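Local coordinates for protein DNA polymerase sliding clamp 2 (PDB 3LX2) that probably acts as a homotrimeric ring around DNA, a sliding platform that tethers the replicative polymerase and other proteins to the template, at residues Val178-Met181 and Glu182-Gly185; Ile69-Leu73 and Lys74-Lys78. All coordinates share one frame; numbering follows the deposited sequence.

Interaction 1 (Val178-Met181 and Glu182-Gly185)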
loop_
_atom_site.group_PDB
_atom_site.type_symbol
_atom_site.label_atom_id
_atom_site.label_comp_id
_atom_site.label_asym_id
_atom_site.label_seq_id
_atom_site.Cartn_x
_atom_site.Cartn_y
_atom_site.Cartn_z
ATOM N N VAL A 178 21.412 1.109 -21.644
ATOM C CA VAL A 178 21.700 1.681 -22.972
ATOM C C VAL A 178 20.587 1.569 -24.028
ATOM O O VAL A 178 20.108 0.472 -24.334
ATOM C CB VAL A 178 23.072 1.211 -23.495
ATOM C CG1 VAL A 178 23.226 -0.294 -23.350
ATOM C CG2 VAL A 178 23.293 1.647 -24.933
ATOM N N LEU A 179 20.204 2.724 -24.582
ATOM C CA LEU A 179 19.119 2.857 -25.569
ATOM C C LEU A 179 19.592 3.225 -26.951
ATOM O O LEU A 179 20.365 4.171 -27.134
ATOM C CB LEU A 179 18.170 3.970 -25.167
ATOM C CG LEU A 179 17.418 3.895 -23.863
ATOM C CD1 LEU A 179 16.286 4.895 -23.944
ATOM C CD2 LEU A 179 16.899 2.457 -23.633
ATOM N N THR A 180 19.097 2.485 -27.934
ATOM C CA THR A 180 19.317 2.827 -29.360
ATOM C C THR A 180 17.946 3.050 -30.037
ATOM O O THR A 180 16.867 2.809 -29.427
ATOM C CB THR A 180 20.117 1.720 -30.149
ATOM O OG1 THR A 180 19.311 0.530 -30.298
ATOM C CG2 THR A 180 21.425 1.362 -29.456
ATOM N N MET A 181 17.994 3.459 -31.305
ATOM C CA MET A 181 16.767 3.539 -32.101
ATOM C C MET A 181 15.952 2.230 -32.159
ATOM O O MET A 181 14.750 2.259 -32.414
ATOM C CB MET A 181 17.006 4.187 -33.478
ATOM C CG MET A 181 17.023 5.736 -33.425
ATOM S SD MET A 181 15.720 6.516 -32.404
ATOM C CE MET A 181 14.204 6.049 -33.213
ATOM N N GLU A 182 16.588 1.106 -31.835
ATOM C CA GLU A 182 15.880 -0.185 -31.725
ATOM C C GLU A 182 14.902 -0.318 -30.535
ATOM O O GLU A 182 13.952 -1.124 -30.605
ATOM C CB GLU A 182 16.876 -1.364 -31.761
ATOM C CG GLU A 182 16.488 -2.477 -32.788
ATOM C CD GLU A 182 17.689 -3.138 -33.509
ATOM O OE1 GLU A 182 18.813 -2.584 -33.491
ATOM O OE2 GLU A 182 17.504 -4.225 -34.106
ATOM N N ASP A 183 15.112 0.458 -29.460
ATOM C CA ASP A 183 14.259 0.357 -28.270
ATOM C C ASP A 183 13.002 1.272 -28.345
ATOM O O ASP A 183 13.079 2.380 -28.855
ATOM C CB ASP A 183 15.076 0.635 -26.981
ATOM C CG ASP A 183 16.387 -0.151 -26.923
ATOM O OD1 ASP A 183 16.327 -1.402 -26.780
ATOM O OD2 ASP A 183 17.464 0.493 -27.023
ATOM N N PRO A 184 11.862 0.806 -27.814
ATOM C CA PRO A 184 10.629 1.643 -27.753
ATOM C C PRO A 184 10.842 2.978 -26.980
ATOM O O PRO A 184 10.483 4.064 -27.458
ATOM C CB PRO A 184 9.602 0.754 -27.021
ATOM C CG PRO A 184 10.271 -0.617 -26.840
ATOM C CD PRO A 184 11.691 -0.549 -27.240
ATOM N N GLY A 185 11.465 2.881 -25.807
ATOM C CA GLY A 185 11.772 4.042 -24.958
ATOM C C GLY A 185 12.521 5.194 -25.615
ATOM O O GLY A 185 12.493 6.316 -25.100
#
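Two torsions set the side chains of this turn: chi1 of -48° puts Asp-183 CG beside its backbone N, from where OD2 meets the N-H of Thr-180, and chi1 of 69° holds Thr-180 OG1 between its own backbone N and carbonyl carbon, where Glu-182 N can reach it. Asp-183 OD2 takes the N-H of Thr-180 at 2.7 Å, a nearly straight bond (167°) that arrives almost in line with the C-O bond of the acid. In return, Asp-183 N donates to Thr-180 O at 2.9 Å, coming in above the carbonyl plane; this is the closing bond of a type I beta turn from Thr-180 to Asp-183. A third bond, from Glu-182 N to Thr-180 OG1 at 3.2 Å, adds an ST turn inside it. Glu-182 CB lies alongside this hydroxyl, 3.4 Å from OG1, whereas its carboxylate leads off the turn. Asp-183 OD2 also sits 3.2 Å from Leu-179 CA. Leu-179 CD1 packs 4.1 Å from Gly-185 C, and the Leu-179 side chain also touches Leu-186. The turn thus begins the connection from strand 174-179 to strand 186-191, beside a subunit interface where Val-178 extends the sheet into the second subunit and Asp-106 of that subunit packs on Asp-183. The bond from the Thr-180 N-H to OD2 probably favours Asp-183 as the anion and helps to fix the rotation of its carboxylate.

Interaction 2 (Ile69-Leu73 and Lys74-Lys78)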
loop_
_atom_site.group_PDB
_atom_site.type_symbol
_atom_site.label_atom_id
_atom_site.label_comp_id
_atom_site.label_asym_id
_atom_site.label_seq_id
_atom_site.Cartn_x
_atom_site.Cartn_y
_atom_site.Cartn_z
ATOM N N ILE A 69 0.574 35.607 -7.801
ATOM C CA ILE A 69 0.202 35.095 -6.485
ATOM C C ILE A 69 1.238 34.105 -5.997
ATOM O O ILE A 69 1.945 33.466 -6.796
ATOM C CB ILE A 69 -1.166 34.401 -6.473
ATOM C CG1 ILE A 69 -1.290 33.455 -7.664
ATOM C CG2 ILE A 69 -2.298 35.438 -6.432
ATOM C CD1 ILE A 69 -2.552 32.629 -7.651
ATOM N N ALA A 70 1.318 33.949 -4.688
ATOM C CA ALA A 70 2.319 33.115 -4.089
ATOM C C ALA A 70 1.695 32.394 -2.903
ATOM O O ALA A 70 0.889 32.962 -2.171
ATOM C CB ALA A 70 3.531 33.978 -3.637
ATOM N N PHE A 71 2.053 31.134 -2.713
ATOM C CA PHE A 71 1.418 30.379 -1.642
ATOM C C PHE A 71 2.239 29.166 -1.259
ATOM O O PHE A 71 3.165 28.778 -1.959
ATOM C CB PHE A 71 -0.008 29.972 -2.045
ATOM C CG PHE A 71 -0.083 29.465 -3.438
ATOM C CD1 PHE A 71 0.127 28.126 -3.703
ATOM C CD2 PHE A 71 -0.295 30.339 -4.492
ATOM C CE1 PHE A 71 0.110 27.663 -5.006
ATOM C CE2 PHE A 71 -0.322 29.888 -5.785
ATOM C CZ PHE A 71 -0.133 28.538 -6.043
ATOM N N ASP A 72 1.879 28.557 -0.144
ATOM C CA ASP A 72 2.676 27.473 0.348
ATOM C C ASP A 72 2.406 26.177 -0.463
ATOM O O ASP A 72 1.261 25.726 -0.569
ATOM C CB ASP A 72 2.460 27.305 1.829
ATOM C CG ASP A 72 3.475 26.446 2.415
ATOM O OD1 ASP A 72 4.676 26.748 2.293
ATOM O OD2 ASP A 72 3.093 25.437 2.992
ATOM N N LEU A 73 3.470 25.614 -1.054
ATOM C CA LEU A 73 3.286 24.536 -2.001
ATOM C C LEU A 73 2.707 23.311 -1.276
ATOM O O LEU A 73 1.741 22.689 -1.722
ATOM C CB LEU A 73 4.569 24.233 -2.783
ATOM C CG LEU A 73 4.830 24.887 -4.153
ATOM C CD1 LEU A 73 6.319 24.871 -4.615
ATOM C CD2 LEU A 73 3.974 24.280 -5.259
ATOM N N LYS A 74 3.256 23.010 -0.113
ATOM C CA LYS A 74 2.808 21.876 0.626
ATOM C C LYS A 74 1.388 22.060 1.112
ATOM O O LYS A 74 0.725 21.084 1.336
ATOM C CB LYS A 74 3.756 21.589 1.801
ATOM C CG LYS A 74 3.299 20.442 2.674
ATOM C CD LYS A 74 4.141 20.226 3.962
ATOM C CE LYS A 74 5.535 19.677 3.670
ATOM N NZ LYS A 74 6.514 20.778 3.505
ATOM N N ARG A 75 0.914 23.286 1.332
ATOM C CA ARG A 75 -0.474 23.457 1.815
ATOM C C ARG A 75 -1.465 23.121 0.687
ATOM O O ARG A 75 -2.479 22.431 0.882
ATOM C CB ARG A 75 -0.711 24.892 2.252
ATOM C CG ARG A 75 -0.835 25.126 3.738
ATOM C CD ARG A 75 -1.322 26.572 3.914
ATOM N NE ARG A 75 -2.365 26.615 4.931
ATOM C CZ ARG A 75 -2.397 27.429 5.981
ATOM N NH1 ARG A 75 -1.450 28.346 6.172
ATOM N NH2 ARG A 75 -3.420 27.339 6.822
ATOM N N PHE A 76 -1.132 23.626 -0.485
ATOM C CA PHE A 76 -1.906 23.508 -1.675
ATOM C C PHE A 76 -1.914 22.079 -2.114
ATOM O O PHE A 76 -2.913 21.587 -2.591
ATOM C CB PHE A 76 -1.218 24.329 -2.754
ATOM C CG PHE A 76 -1.994 24.455 -4.022
ATOM C CD1 PHE A 76 -3.381 24.549 -4.001
ATOM C CD2 PHE A 76 -1.329 24.520 -5.237
ATOM C CE1 PHE A 76 -4.107 24.703 -5.184
ATOM C CE2 PHE A 76 -2.051 24.645 -6.432
ATOM C CZ PHE A 76 -3.454 24.740 -6.399
ATOM N N LEU A 77 -0.789 21.413 -1.946
ATOM C CA LEU A 77 -0.655 20.036 -2.397
ATOM C C LEU A 77 -1.566 19.128 -1.599
ATOM O O LEU A 77 -2.212 18.238 -2.175
ATOM C CB LEU A 77 0.789 19.526 -2.321
ATOM C CG LEU A 77 0.973 18.036 -2.689
ATOM C CD1 LEU A 77 0.509 17.759 -4.112
ATOM C CD2 LEU A 77 2.448 17.653 -2.492
ATOM N N LYS A 78 -1.653 19.366 -0.296
ATOM C CA LYS A 78 -2.602 18.573 0.527
ATOM C C LYS A 78 -4.067 18.677 0.083
ATOM O O LYS A 78 -4.772 17.669 0.082
ATOM C CB LYS A 78 -2.474 18.868 2.033
ATOM C CG LYS A 78 -1.119 18.451 2.556
ATOM C CD LYS A 78 -0.931 18.867 4.026
ATOM C CE LYS A 78 0.178 18.022 4.673
ATOM N NZ LYS A 78 0.075 18.035 6.192
#
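Phe-71 and Phe-76 form a T-shaped, edge-to-face pair in which Phe-71 supplies the edge and Phe-76 the face, with ring centroids 5.1 Å apart and planes at 77°. The nearest atoms are Phe-71 CE1 and Phe-76 CD2, at 3.5 Å, and CE1 also lies 4.0 Å from Phe-76 CG. A chi1 of 44° places the Phe-71 ring between its own backbone N and carbonyl carbon, a position from which its CE1 reaches the Phe-76 ring. The backbone linking the two rings is bonded through Asp-72. This N-cap residue accepts through its O the N-H of Phe-76 at 3.2 Å, close to straight at 164°, and more weakly that of Arg-75 at 3.1 Å. One residue on, Leu-77 N reaches Leu-73 O at 2.8 Å, the donor nearly in line with the carbonyl; this bond and that from Phe-76 N to Asp-72 O are successive i to i+4 bonds of the first turn of the helix. Asp-72 OD2 stays near this turn, 3.9 Å from Arg-75 CB, where its negative charge would probably suit the positive end of the helix dipole. This is the passage from strand 67-72 of an outer sheet into helix 73-80, one of the helices that, in sliding clamps of this family, face the central channel. Farther out, Phe-29 on strand 26-31 adds another edge-to-face partner to Phe-71, and Ile-17 of helix 10-21 and Leu-113 of strand 108-114 pack on Phe-76. The Leu-73 side chain packs on Ile-17 and Leu-20 of helix 10-21, on Phe-24 and on Ala-27. Arg-75 carries its guanidinium outward, across the subunit boundary, to a salt bridge with Asp-172 of the third subunit.

How the interactions relate
From the N terminus, interaction 2 comes first, where strand 67-72 hands over to helix 73-80 in the N-terminal half of the subunit. Interaction 1 follows in the C-terminal half, turning the chain out of strand 174-179 toward strand 186-191. Each closes within one continuous stretch, and interaction 2 is complete before interaction 1 opens, so they neither nest nor cross. Their centres lie about 39 Å apart, on opposite sides of the centre of the chain, and they do not touch. Interaction 1 borders the second subunit and interaction 2 the third, which places them near the two different junctions through which one subunit joins the trimeric ring.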